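Local coordinates for DNA repair protein PprA (Deinococcus deserti, PDB 6MC8), which binds DNA and takes part in radiation-induced DNA damage repair and genome segregation, apparently through the formation of filaments, at residues Trp180-Arg185 against Ala191-Arg196; Glu135-Trp140 against Thr170-Gly175; Ala60-Leu65 against Leu93-Gly98; Gln49-Ala54 against Thr70-Leu75. The protein carries 2 engineered substitutions. All coordinates share one frame; numbering follows the deposited sequence.

How the contacts relate
The four contacts illustrate how one chain can build two separate clusters of long-range contacts. Contacts 3 and 4 come first in sequence, and their segments alternate along the chain: 49-54, 60-65, 70-75, then 93-98. Both use helix 62-80, with centres about 14 Å apart, and they touch where Leu65 packs on Val52. Contact 2 follows, then contact 1; their centres are about 9 Å apart, and strands 168-176 and 179-186 are neighbours in the four-stranded antiparallel sheet. Contacts 2 and 3 lie about 39 Å apart, centre to centre, across the chain's middle. The partner subunit touches none of the eight segments, so these contacts shape the monomer itself.

Contact 1: Trp180-Arg185 against Ala191-Arg196; sequences WTRTWR and AVEVHR
With CG of Arg182 set between its backbone N and carbonyl carbon (chi1 61°), the extended arginine runs alongside Glu193, whose own chain stretches out the same way with CG trans to N (chi1 -178°). The guanidinium offers one edge, NE and NH2 together, to a single oxygen: NE lies 2.9 Å and NH2 3.1 Å from Glu193 OE1. NH2 meets Glu193 OE1 on the syn lone pair of that oxygen, whereas NE meets it from above the carboxylate plane; the two flat groups are turned 46° apart. Glu193 OE2 is taken by Ser261, which ties the salt bridge to the next strand. The two segments are the arms of a beta hairpin, antiparallel strands 179-186 and 189-195, inside a four-stranded sheet. On the same face as the salt bridge, Trp184 lays its six-membered ring over Ala191, a CH-pi contact with CB 3.6 Å from the centroid. The far edge of that indole reaches Glu193, Trp184 CZ3 standing 3.7 Å from Glu193 CB. On the other face, which helix 274-304 covers, Thr181 OG1 donates to Glu193 O at 2.8 Å. That carbonyl also accepts from Arg182 N at 3.2 Å.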
loop_
_atom_site.group_PDB
_atom_site.type_symbol
_atom_site.label_atom_id
_atom_site.label_comp_id
_atom_site.label_asym_id
_atom_site.label_seq_id
_atom_site.Cartn_x
_atom_site.Cartn_y
_atom_site.Cartn_z
ATOM N N TRP A 180 21.927 -1.259 -13.032
ATOM C CA TRP A 180 21.273 -1.024 -11.756
ATOM C C TRP A 180 19.822 -1.472 -11.843
ATOM O O TRP A 180 19.185 -1.354 -12.890
ATOM C CB TRP A 180 21.375 0.446 -11.382
ATOM C CG TRP A 180 22.743 0.814 -10.939
ATOM C CD1 TRP A 180 23.809 1.097 -11.731
ATOM C CD2 TRP A 180 23.180 1.002 -9.595
ATOM N NE1 TRP A 180 24.898 1.407 -10.964
ATOM C CE2 TRP A 180 24.535 1.358 -9.646
ATOM C CE3 TRP A 180 22.560 0.889 -8.350
ATOM C CZ2 TRP A 180 25.277 1.612 -8.503
ATOM C CZ3 TRP A 180 23.294 1.136 -7.223
ATOM C CH2 TRP A 180 24.641 1.495 -7.305
ATOM N N THR A 181 19.302 -2.005 -10.742
ATOM C CA THR A 181 17.992 -2.630 -10.778
ATOM C C THR A 181 17.179 -2.288 -9.536
ATOM O O THR A 181 17.724 -1.950 -8.484
ATOM C CB THR A 181 18.117 -4.154 -10.958
ATOM O OG1 THR A 181 16.819 -4.733 -11.104
ATOM C CG2 THR A 181 18.820 -4.786 -9.797
ATOM N N ARG A 182 15.855 -2.353 -9.688
ATOM C CA ARG A 182 14.915 -2.124 -8.602
ATOM C C ARG A 182 13.611 -2.857 -8.884
ATOM O O ARG A 182 13.271 -3.138 -10.033
ATOM C CB ARG A 182 14.654 -0.629 -8.376
ATOM C CG ARG A 182 14.064 0.121 -9.547
ATOM C CD ARG A 182 13.982 1.589 -9.209
ATOM N NE ARG A 182 13.553 2.415 -10.327
ATOM C CZ ARG A 182 13.407 3.732 -10.259
ATOM N NH1 ARG A 182 13.650 4.363 -9.125
ATOM N NH2 ARG A 182 13.022 4.417 -11.322
ATOM N N THR A 183 12.888 -3.161 -7.813
ATOM C CA THR A 183 11.683 -3.975 -7.849
ATOM C C THR A 183 10.585 -3.274 -7.064
ATOM O O THR A 183 10.838 -2.749 -5.977
ATOM C CB THR A 183 11.969 -5.375 -7.268
ATOM O OG1 THR A 183 12.904 -6.060 -8.112
ATOM C CG2 THR A 183 10.702 -6.208 -7.117
ATOM N N TRP A 184 9.374 -3.242 -7.618
ATOM C CA TRP A 184 8.268 -2.628 -6.905
ATOM C C TRP A 184 6.963 -3.337 -7.232
ATOM O O TRP A 184 6.810 -3.940 -8.296
ATOM C CB TRP A 184 8.172 -1.130 -7.220
ATOM C CG TRP A 184 7.703 -0.758 -8.594
ATOM C CD1 TRP A 184 6.460 -0.330 -8.939
ATOM C CD2 TRP A 184 8.461 -0.804 -9.805
ATOM N NE1 TRP A 184 6.400 -0.077 -10.281
ATOM C CE2 TRP A 184 7.616 -0.365 -10.840
ATOM C CE3 TRP A 184 9.773 -1.173 -10.117
ATOM C CZ2 TRP A 184 8.040 -0.273 -12.161
ATOM C CZ3 TRP A 184 10.188 -1.083 -11.428
ATOM C CH2 TRP A 184 9.324 -0.645 -12.434
ATOM N N ARG A 185 6.032 -3.272 -6.285
ATOM C CA ARG A 185 4.662 -3.730 -6.465
ATOM C C ARG A 185 3.717 -2.545 -6.336
ATOM O O ARG A 185 3.860 -1.731 -5.423
ATOM C CB ARG A 185 4.289 -4.819 -5.447
ATOM C CG ARG A 185 2.825 -5.247 -5.516
ATOM C CD ARG A 185 2.458 -6.376 -4.581
ATOM N NE ARG A 185 2.987 -7.651 -5.038
ATOM C CZ ARG A 185 3.882 -8.364 -4.378
ATOM N NH1 ARG A 185 4.343 -7.933 -3.217
ATOM N NH2 ARG A 185 4.310 -9.512 -4.873
ATOM N N ALA A 191 6.687 -5.563 -10.540
ATOM C CA ALA A 191 7.469 -5.004 -11.627
ATOM C C ALA A 191 8.934 -4.903 -11.238
ATOM O O ALA A 191 9.267 -4.762 -10.060
ATOM C CB ALA A 191 6.936 -3.640 -12.026
ATOM N N VAL A 192 9.804 -4.978 -12.238
ATOM C CA VAL A 192 11.242 -4.870 -12.041
ATOM C C VAL A 192 11.831 -4.070 -13.200
ATOM O O VAL A 192 11.435 -4.246 -14.358
ATOM C CB VAL A 192 11.900 -6.262 -11.883
ATOM C CG1 VAL A 192 11.626 -7.163 -13.062
ATOM C CG2 VAL A 192 13.392 -6.149 -11.647
ATOM N N GLU A 193 12.718 -3.136 -12.875
ATOM C CA GLU A 193 13.404 -2.308 -13.853
ATOM C C GLU A 193 14.876 -2.676 -13.847
ATOM O O GLU A 193 15.460 -2.875 -12.782
ATOM C CB GLU A 193 13.228 -0.821 -13.538
ATOM C CG GLU A 193 13.874 0.116 -14.541
ATOM C CD GLU A 193 13.696 1.567 -14.182
ATOM O OE1 GLU A 193 13.100 1.853 -13.129
ATOM O OE2 GLU A 193 14.152 2.428 -14.953
ATOM N N VAL A 194 15.462 -2.788 -15.032
ATOM C CA VAL A 194 16.893 -2.996 -15.208
ATOM C C VAL A 194 17.425 -1.839 -16.039
ATOM O O VAL A 194 16.951 -1.604 -17.153
ATOM C CB VAL A 194 17.178 -4.354 -15.870
ATOM C CG1 VAL A 194 18.597 -4.438 -16.324
ATOM C CG2 VAL A 194 16.899 -5.471 -14.896
ATOM N N HIS A 195 18.403 -1.121 -15.499
ATOM C CA HIS A 195 18.832 0.162 -16.039
ATOM C C HIS A 195 20.334 0.190 -16.274
ATOM O O HIS A 195 21.114 -0.045 -15.350
ATOM C CB HIS A 195 18.447 1.286 -15.087
ATOM C CG HIS A 195 18.878 2.643 -15.538
ATOM N ND1 HIS A 195 18.226 3.341 -16.528
ATOM C CD2 HIS A 195 19.894 3.434 -15.126
ATOM C CE1 HIS A 195 18.822 4.505 -16.707
ATOM N NE2 HIS A 195 19.839 4.584 -15.871
ATOM N N ARG A 196 20.731 0.501 -17.501
ATOM C CA ARG A 196 22.115 0.842 -17.822
ATOM C C ARG A 196 22.096 2.228 -18.448
ATOM O O ARG A 196 21.388 2.429 -19.454
ATOM C CB ARG A 196 22.763 -0.168 -18.761
ATOM C CG ARG A 196 24.245 0.093 -18.957
ATOM C CD ARG A 196 24.883 -0.823 -19.974
ATOM N NE ARG A 196 24.884 -2.216 -19.563
ATOM C CZ ARG A 196 24.186 -3.163 -20.170
ATOM N NH1 ARG A 196 23.429 -2.859 -21.209
ATOM N NH2 ARG A 196 24.243 -4.410 -19.739
#

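Contact 2: Glu135-Trp140 against Thr170-Gly175; sequences EGRSEW and THWTPG
Trp172, the residue most buried by this contact, presents a face to Arg137 and an edge to Ser138. Arg137 CD sits 3.9 Å from the centroid of the five-membered ring, nearly on the ring normal, in a CH-pi contact. A bend at chi3 (-58°) then carries NE over the indole, 3.6 Å from Trp172 CG, but the guanidinium plane stands 69° from the ring. At the indole edge, Trp172 NE1 donates to Ser138 O at 3.2 Å, in the plane of both ring and carbonyl and on a lone pair. Were Trp172 an alanine, the Ser138 carbonyl would probably lose this donor and the Arg137 chain the surface it rests on. Beyond the pair, Arg137 also makes a cation-pi contact with Trp180 and a charge-only salt bridge from NH2 to Glu135 OE2. An irregular surface loop is thus joined to Trp172, where strand 168-176 is interrupted, by one directional bond and a CH2 over an aromatic face, probably polarised by the guanidinium next to it.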
loop_
_atom_site.group_PDB
_atom_site.type_symbol
_atom_site.label_atom_id
_atom_site.label_comp_id
_atom_site.label_asym_id
_atom_site.label_seq_id
_atom_site.Cartn_x
_atom_site.Cartn_y
_atom_site.Cartn_z
ATOM N N GLU A 135 25.085 10.406 -9.178
ATOM C CA GLU A 135 25.549 9.384 -10.103
ATOM C C GLU A 135 24.642 9.218 -11.316
ATOM O O GLU A 135 24.753 8.214 -12.023
ATOM C CB GLU A 135 25.711 8.046 -9.371
ATOM C CG GLU A 135 24.462 7.577 -8.683
ATOM C CD GLU A 135 24.433 7.963 -7.219
ATOM O OE1 GLU A 135 25.342 8.689 -6.784
ATOM O OE2 GLU A 135 23.485 7.569 -6.519
ATOM N N GLY A 136 23.754 10.175 -11.575
ATOM C CA GLY A 136 23.014 10.230 -12.816
ATOM C C GLY A 136 21.688 9.503 -12.832
ATOM O O GLY A 136 20.867 9.776 -13.716
ATOM N N ARG A 137 21.451 8.585 -11.900
ATOM C CA ARG A 137 20.200 7.844 -11.890
ATOM C C ARG A 137 19.080 8.694 -11.310
ATOM O O ARG A 137 19.309 9.703 -10.643
ATOM C CB ARG A 137 20.335 6.560 -11.080
ATOM C CG ARG A 137 21.262 5.550 -11.686
ATOM C CD ARG A 137 21.215 4.239 -10.926
ATOM N NE ARG A 137 21.552 4.413 -9.518
ATOM C CZ ARG A 137 22.790 4.479 -9.041
ATOM N NH1 ARG A 137 23.827 4.416 -9.859
ATOM N NH2 ARG A 137 22.992 4.636 -7.744
ATOM N N SER A 138 17.850 8.259 -11.563
ATOM C CA SER A 138 16.680 9.025 -11.158
ATOM C C SER A 138 16.449 8.900 -9.658
ATOM O O SER A 138 16.466 7.799 -9.104
ATOM C CB SER A 138 15.452 8.547 -11.927
ATOM O OG SER A 138 14.301 9.279 -11.554
ATOM N N GLU A 139 16.226 10.036 -9.000
ATOM C CA GLU A 139 15.970 10.046 -7.567
ATOM C C GLU A 139 14.503 9.898 -7.207
ATOM O O GLU A 139 14.198 9.699 -6.027
ATOM C CB GLU A 139 16.492 11.336 -6.927
ATOM C CG GLU A 139 17.990 11.407 -6.758
ATOM C CD GLU A 139 18.433 12.715 -6.141
ATOM O OE1 GLU A 139 17.591 13.625 -6.015
ATOM O OE2 GLU A 139 19.614 12.830 -5.769
ATOM N N TRP A 140 13.594 10.005 -8.174
ATOM C CA TRP A 140 12.180 9.859 -7.867
ATOM C C TRP A 140 11.856 8.421 -7.498
ATOM O O TRP A 140 12.434 7.475 -8.038
ATOM C CB TRP A 140 11.289 10.254 -9.048
ATOM C CG TRP A 140 11.338 11.671 -9.526
ATOM C CD1 TRP A 140 11.745 12.100 -10.749
ATOM C CD2 TRP A 140 11.001 12.845 -8.783
ATOM N NE1 TRP A 140 11.646 13.460 -10.832
ATOM C CE2 TRP A 140 11.198 13.944 -9.635
ATOM C CE3 TRP A 140 10.542 13.073 -7.486
ATOM C CZ2 TRP A 140 10.961 15.252 -9.229
ATOM C CZ3 TRP A 140 10.304 14.368 -7.088
ATOM C CH2 TRP A 140 10.514 15.442 -7.955
ATOM N N THR A 170 11.745 -0.955 -4.039
ATOM C CA THR A 170 13.167 -0.949 -3.639
ATOM C C THR A 170 13.890 0.233 -4.271
ATOM O O THR A 170 13.430 0.796 -5.251
ATOM C CB THR A 170 13.910 -2.253 -3.913
ATOM O OG1 THR A 170 14.102 -2.397 -5.303
ATOM C CG2 THR A 170 13.183 -3.474 -3.436
ATOM N N HIS A 171 14.990 0.599 -3.636
ATOM C CA HIS A 171 15.966 1.597 -4.114
ATOM C C HIS A 171 16.854 0.902 -5.139
ATOM O O HIS A 171 16.854 -0.293 -5.252
ATOM C CB HIS A 171 16.863 2.102 -2.976
ATOM C CG HIS A 171 16.371 3.229 -2.128
ATOM N ND1 HIS A 171 16.194 4.481 -2.595
ATOM C CD2 HIS A 171 16.117 3.305 -0.817
ATOM C CE1 HIS A 171 15.793 5.250 -1.627
ATOM N NE2 HIS A 171 15.738 4.567 -0.552
ATOM N N TRP A 172 17.645 1.662 -5.854
ATOM C CA TRP A 172 18.564 1.082 -6.821
ATOM C C TRP A 172 19.589 0.201 -6.120
ATOM O O TRP A 172 20.120 0.551 -5.065
ATOM C CB TRP A 172 19.286 2.177 -7.602
ATOM C CG TRP A 172 18.444 2.982 -8.532
ATOM C CD1 TRP A 172 18.029 4.264 -8.358
ATOM C CD2 TRP A 172 17.907 2.556 -9.784
ATOM N NE1 TRP A 172 17.281 4.670 -9.428
ATOM C CE2 TRP A 172 17.187 3.635 -10.317
ATOM C CE3 TRP A 172 17.965 1.364 -10.505
ATOM C CZ2 TRP A 172 16.539 3.562 -11.541
ATOM C CZ3 TRP A 172 17.318 1.291 -11.708
ATOM C CH2 TRP A 172 16.612 2.383 -12.218
ATOM N N THR A 173 19.854 -0.961 -6.707
ATOM C CA THR A 173 20.897 -1.852 -6.239
ATOM C C THR A 173 21.687 -2.315 -7.457
ATOM O O THR A 173 21.139 -2.355 -8.564
ATOM C CB THR A 173 20.300 -3.038 -5.433
ATOM O OG1 THR A 173 21.337 -3.798 -4.803
ATOM C CG2 THR A 173 19.478 -3.958 -6.284
ATOM N N PRO A 174 22.989 -2.571 -7.314
ATOM C CA PRO A 174 23.797 -2.939 -8.487
ATOM C C PRO A 174 23.435 -4.317 -9.017
ATOM O O PRO A 174 23.290 -5.275 -8.257
ATOM C CB PRO A 174 25.231 -2.903 -7.950
ATOM C CG PRO A 174 25.172 -2.025 -6.777
ATOM C CD PRO A 174 23.844 -2.261 -6.157
ATOM N N GLY A 175 23.348 -4.395 -10.336
ATOM C CA GLY A 175 23.104 -5.651 -11.049
ATOM C C GLY A 175 24.265 -6.129 -11.908
ATOM O O GLY A 175 24.059 -7.102 -12.573
#

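Contact 3: Ala60-Leu65 against Leu93-Gly98; sequences ADDTTL and LIHTDG
The carboxylate of Asp62 and the imidazole of His95 meet from opposite directions, their planes turned 39° apart. Asp62 OD1 lies in the ring plane at its edge, 3.4 Å from His95 NE2. Its other oxygen is placed obliquely to the ring, with OD2 2.9 Å from His95 CE1. Asp62 CG, anti to the carbonyl carbon (chi1 -64°), points the carboxylate at His95. Pro100, on the following strand, also touches His95.

Beside this polar pair is a small apolar one. Leu93 points CD1 into the angle between Asp62 and Leu65, lying 3.6 Å from Asp62 OD1 and 4.0 Å from Leu65 CD1. The same methyl thus touches both an acidic group and a leucine. Leu65 is buried and also touches Val52, Leu55 and Ala56 of helix 52-57, while Leu93 N is hydrogen-bonded to Glu66 OE2, one residue further along the helix.

The helix start is fixed locally. Asp61 occupies the N-cap, and its OD1 accepts from Thr64 N at 3.3 Å and from Thr64 OG1 at 2.9 Å. The arrangement is that of an N-capped first helical turn packed against strand 89-95, outermost within this chain in a three-stranded antiparallel sheet.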
loop_
_atom_site.group_PDB
_atom_site.type_symbol
_atom_site.label_atom_id
_atom_site.label_comp_id
_atom_site.label_asym_id
_atom_site.label_seq_id
_atom_site.Cartn_x
_atom_site.Cartn_y
_atom_site.Cartn_z
ATOM N N ALA A 60 -10.078 1.636 -37.486
ATOM C CA ALA A 60 -10.259 1.892 -36.068
ATOM C C ALA A 60 -10.602 3.356 -35.831
ATOM O O ALA A 60 -10.146 4.249 -36.548
ATOM C CB ALA A 60 -9.005 1.511 -35.290
ATOM N N ASP A 61 -11.425 3.597 -34.815
ATOM C CA ASP A 61 -11.808 4.948 -34.449
ATOM C C ASP A 61 -10.710 5.604 -33.619
ATOM O O ASP A 61 -9.658 5.020 -33.362
ATOM C CB ASP A 61 -13.142 4.952 -33.702
ATOM C CG ASP A 61 -13.139 4.057 -32.483
ATOM O OD1 ASP A 61 -12.203 3.254 -32.322
ATOM O OD2 ASP A 61 -14.068 4.178 -31.663
ATOM N N ASP A 62 -10.973 6.836 -33.179
ATOM C CA ASP A 62 -9.962 7.607 -32.466
ATOM C C ASP A 62 -9.697 7.032 -31.079
ATOM O O ASP A 62 -8.588 7.152 -30.555
ATOM C CB ASP A 62 -10.388 9.071 -32.365
ATOM C CG ASP A 62 -10.477 9.749 -33.717
ATOM O OD1 ASP A 62 -9.802 9.303 -34.663
ATOM O OD2 ASP A 62 -11.215 10.747 -33.830
ATOM N N THR A 63 -10.700 6.387 -30.478
ATOM C CA THR A 63 -10.532 5.823 -29.141
ATOM C C THR A 63 -9.616 4.602 -29.169
ATOM O O THR A 63 -8.786 4.420 -28.272
ATOM C CB THR A 63 -11.907 5.480 -28.558
ATOM O OG1 THR A 63 -12.707 6.666 -28.516
ATOM C CG2 THR A 63 -11.797 4.927 -27.152
ATOM N N THR A 64 -9.733 3.776 -30.209
ATOM C CA THR A 64 -8.827 2.644 -30.379
ATOM C C THR A 64 -7.420 3.116 -30.735
ATOM O O THR A 64 -6.427 2.563 -30.249
ATOM C CB THR A 64 -9.388 1.701 -31.449
ATOM O OG1 THR A 64 -10.663 1.209 -31.021
ATOM C CG2 THR A 64 -8.477 0.522 -31.701
ATOM N N LEU A 65 -7.323 4.160 -31.564
ATOM C CA LEU A 65 -6.024 4.696 -31.960
ATOM C C LEU A 65 -5.298 5.342 -30.789
ATOM O O LEU A 65 -4.096 5.133 -30.607
ATOM C CB LEU A 65 -6.195 5.706 -33.091
ATOM C CG LEU A 65 -6.570 5.173 -34.469
ATOM C CD1 LEU A 65 -6.899 6.321 -35.388
ATOM C CD2 LEU A 65 -5.435 4.361 -35.030
ATOM N N LEU A 93 -5.127 12.349 -30.169
ATOM C CA LEU A 93 -5.028 12.841 -31.533
ATOM C C LEU A 93 -5.497 14.283 -31.621
ATOM O O LEU A 93 -6.416 14.702 -30.913
ATOM C CB LEU A 93 -5.856 11.977 -32.477
ATOM C CG LEU A 93 -5.385 10.557 -32.760
ATOM C CD1 LEU A 93 -6.436 9.830 -33.566
ATOM C CD2 LEU A 93 -4.074 10.589 -33.511
ATOM N N ILE A 94 -4.838 15.004 -32.512
ATOM C CA ILE A 94 -5.214 16.395 -32.838
ATOM C C ILE A 94 -5.599 16.373 -34.309
ATOM O O ILE A 94 -4.795 16.042 -35.121
ATOM C CB ILE A 94 -4.110 17.389 -32.480
ATOM C CG1 ILE A 94 -3.778 17.307 -30.995
ATOM C CG2 ILE A 94 -4.530 18.785 -32.860
ATOM C CD1 ILE A 94 -2.556 18.051 -30.607
ATOM N N HIS A 95 -6.863 16.645 -34.563
ATOM C CA HIS A 95 -7.435 16.646 -35.923
ATOM C C HIS A 95 -7.577 18.074 -36.441
ATOM O O HIS A 95 -7.523 19.003 -35.641
ATOM C CB HIS A 95 -8.825 16.030 -35.862
ATOM C CG HIS A 95 -8.861 14.558 -35.660
ATOM N ND1 HIS A 95 -9.123 13.994 -34.441
ATOM C CD2 HIS A 95 -8.734 13.544 -36.522
ATOM C CE1 HIS A 95 -9.129 12.692 -34.564
ATOM N NE2 HIS A 95 -8.916 12.392 -35.828
ATOM N N THR A 96 -7.675 18.200 -37.754
ATOM C CA THR A 96 -7.973 19.474 -38.448
ATOM C C THR A 96 -8.931 19.118 -39.587
ATOM O O THR A 96 -8.447 18.687 -40.637
ATOM C CB THR A 96 -6.730 20.226 -38.918
ATOM O OG1 THR A 96 -6.021 19.385 -39.822
ATOM C CG2 THR A 96 -5.847 20.710 -37.794
ATOM N N ASP A 97 -10.232 19.270 -39.329
ATOM C CA ASP A 97 -11.307 18.888 -40.254
ATOM C C ASP A 97 -11.222 17.401 -40.610
ATOM O O ASP A 97 -10.964 17.012 -41.747
ATOM C CB ASP A 97 -11.299 19.766 -41.512
ATOM N N GLY A 98 -11.447 16.578 -39.587
ATOM C CA GLY A 98 -11.015 15.194 -39.675
ATOM C C GLY A 98 -9.507 15.200 -39.646
ATOM O O GLY A 98 -8.908 16.040 -38.971
#

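Contact 4: Gln49-Ala54 against Thr70-Leu75; sequences QSDVQA and TQELRL
Glu72 reaches from its helix as a straight rod, with CG anti to the carbonyl carbon (chi1 -68°) and the chain extended beyond it, so that the carboxylate arrives end-on at the backbone turn around Ser50. Each oxygen then finds its own donor. Ser50 OG, itself trans to the backbone N, gives a hydrogen bond to Glu72 OE1 at 2.5 Å, while Asp51 N donates to Glu72 OE2 at 2.8 Å with an almost straight N-H (169°). Both bonds use syn lone pairs, so the carboxylate is held like a fork by two neighbouring residues, which fixes its rotation.

Ser50 does double duty here: its OG also accepts a weak bond from Val52 N at 3.5 Å, capping the entry into helix 52-57. The contact joins the start of that helix to the next one, 62-80, through an acidic side chain, where the two helices pack together and helix 35-43 touches both through Leu36 and Phe39. Val52 sets CG2 across the carboxylate, 3.4 Å from Glu72 OE1, and Phe39 and Leu48 pack against the glutamate as well. A leucine in place of Glu72 is likely to leave Ser50 OG and the Asp51 amide without their acceptor and the turn less firmly tied to the helix. Gln68 supplies a further donor to OE2, which probably helps offset the nearby like charge of Asp51, whose OD2 lies 4.6 Å from Glu72 OE2.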
loop_
_atom_site.group_PDB
_atom_site.type_symbol
_atom_site.label_atom_id
_atom_site.label_comp_id
_atom_site.label_asym_id
_atom_site.label_seq_id
_atom_site.Cartn_x
_atom_site.Cartn_y
_atom_site.Cartn_z
ATOM N N GLN A 49 7.901 -1.311 -33.019
ATOM C CA GLN A 49 7.335 -1.228 -34.376
ATOM C C GLN A 49 5.890 -0.798 -34.134
ATOM O O GLN A 49 5.129 -1.574 -33.659
ATOM C CB GLN A 49 7.489 -2.547 -35.114
ATOM C CG GLN A 49 8.813 -2.693 -35.825
ATOM C CD GLN A 49 8.993 -4.100 -36.288
ATOM O OE1 GLN A 49 8.626 -5.018 -35.599
ATOM N NE2 GLN A 49 9.542 -4.285 -37.466
ATOM N N SER A 50 5.550 0.428 -34.485
ATOM C CA SER A 50 4.263 1.010 -34.133
ATOM C C SER A 50 3.145 0.432 -34.988
ATOM O O SER A 50 3.312 0.194 -36.185
ATOM C CB SER A 50 4.309 2.529 -34.291
ATOM O OG SER A 50 3.078 3.123 -33.939
ATOM N N ASP A 51 1.997 0.207 -34.359
ATOM C CA ASP A 51 0.833 -0.363 -35.018
ATOM C C ASP A 51 -0.240 0.667 -35.332
ATOM O O ASP A 51 -1.305 0.292 -35.825
ATOM C CB ASP A 51 0.229 -1.471 -34.149
ATOM C CG ASP A 51 1.094 -2.703 -34.088
ATOM O OD1 ASP A 51 1.803 -2.987 -35.068
ATOM O OD2 ASP A 51 1.065 -3.391 -33.057
ATOM N N VAL A 52 0.017 1.952 -35.078
ATOM C CA VAL A 52 -1.055 2.943 -35.079
ATOM C C VAL A 52 -1.479 3.282 -36.505
ATOM O O VAL A 52 -2.670 3.466 -36.786
ATOM C CB VAL A 52 -0.613 4.195 -34.297
ATOM C CG1 VAL A 52 -1.738 5.201 -34.209
ATOM C CG2 VAL A 52 -0.145 3.807 -32.918
ATOM N N GLN A 53 -0.516 3.349 -37.427
ATOM C CA GLN A 53 -0.843 3.577 -38.830
ATOM C C GLN A 53 -1.607 2.393 -39.417
ATOM O O GLN A 53 -2.502 2.574 -40.249
ATOM C CB GLN A 53 0.435 3.839 -39.627
ATOM C CG GLN A 53 0.211 4.228 -41.080
ATOM C CD GLN A 53 -0.466 5.573 -41.232
ATOM O OE1 GLN A 53 -1.660 5.657 -41.504
ATOM N NE2 GLN A 53 0.304 6.638 -41.073
ATOM N N ALA A 54 -1.283 1.177 -38.975
ATOM C CA ALA A 54 -1.983 -0.002 -39.470
ATOM C C ALA A 54 -3.392 -0.093 -38.899
ATOM O O ALA A 54 -4.301 -0.609 -39.557
ATOM C CB ALA A 54 -1.189 -1.261 -39.141
ATOM N N THR A 70 -1.115 5.522 -26.522
ATOM C CA THR A 70 -0.822 5.494 -25.088
ATOM C C THR A 70 -0.040 4.237 -24.748
ATOM O O THR A 70 0.811 4.321 -23.940
ATOM C CB THR A 70 -2.129 5.603 -24.314
ATOM O OG1 THR A 70 -2.655 6.858 -24.706
ATOM C CG2 THR A 70 -1.956 5.550 -22.821
ATOM N N GLN A 71 -0.392 3.117 -25.352
ATOM C CA GLN A 71 0.290 1.849 -25.058
ATOM C C GLN A 71 1.732 1.944 -25.522
ATOM O O GLN A 71 2.580 1.559 -24.778
ATOM C CB GLN A 71 -0.479 0.671 -25.643
ATOM C CG GLN A 71 0.259 -0.647 -25.543
ATOM C CD GLN A 71 -0.434 -1.829 -26.167
ATOM O OE1 GLN A 71 -0.087 -2.294 -27.228
ATOM N NE2 GLN A 71 -1.433 -2.349 -25.494
ATOM N N GLU A 72 1.957 2.536 -26.683
ATOM C CA GLU A 72 3.298 2.590 -27.242
ATOM C C GLU A 72 4.139 3.667 -26.570
ATOM O O GLU A 72 5.360 3.527 -26.460
ATOM C CB GLU A 72 3.214 2.812 -28.748
ATOM C CG GLU A 72 2.626 1.629 -29.484
ATOM C CD GLU A 72 2.498 1.864 -30.969
ATOM O OE1 GLU A 72 2.742 2.997 -31.417
ATOM O OE2 GLU A 72 2.155 0.910 -31.694
ATOM N N LEU A 73 3.499 4.744 -26.109
ATOM C CA LEU A 73 4.211 5.784 -25.375
ATOM C C LEU A 73 4.672 5.286 -24.011
ATOM O O LEU A 73 5.762 5.642 -23.552
ATOM C CB LEU A 73 3.319 7.012 -25.220
ATOM C CG LEU A 73 3.862 8.234 -24.481
ATOM C CD1 LEU A 73 4.984 8.906 -25.242
ATOM C CD2 LEU A 73 2.745 9.203 -24.195
ATOM N N ARG A 74 3.862 4.460 -23.351
ATOM C CA ARG A 74 4.250 3.928 -22.050
ATOM C C ARG A 74 5.333 2.867 -22.187
ATOM O O ARG A 74 6.186 2.731 -21.305
ATOM C CB ARG A 74 3.026 3.367 -21.328
ATOM C CG ARG A 74 2.061 4.428 -20.844
ATOM C CD ARG A 74 0.795 3.819 -20.288
ATOM N NE ARG A 74 -0.146 4.846 -19.865
ATOM C CZ ARG A 74 -1.398 4.611 -19.494
ATOM N NH1 ARG A 74 -1.878 3.379 -19.516
ATOM N NH2 ARG A 74 -2.178 5.615 -19.129
ATOM N N LEU A 75 5.322 2.111 -23.284
ATOM C CA LEU A 75 6.386 1.143 -23.514
ATOM C C LEU A 75 7.686 1.842 -23.888
ATOM O O LEU A 75 8.775 1.374 -23.543
ATOM C CB LEU A 75 5.966 0.144 -24.593
ATOM C CG LEU A 75 6.942 -0.998 -24.884
ATOM C CD1 LEU A 75 7.190 -1.815 -23.631
ATOM C CD2 LEU A 75 6.431 -1.883 -25.994
#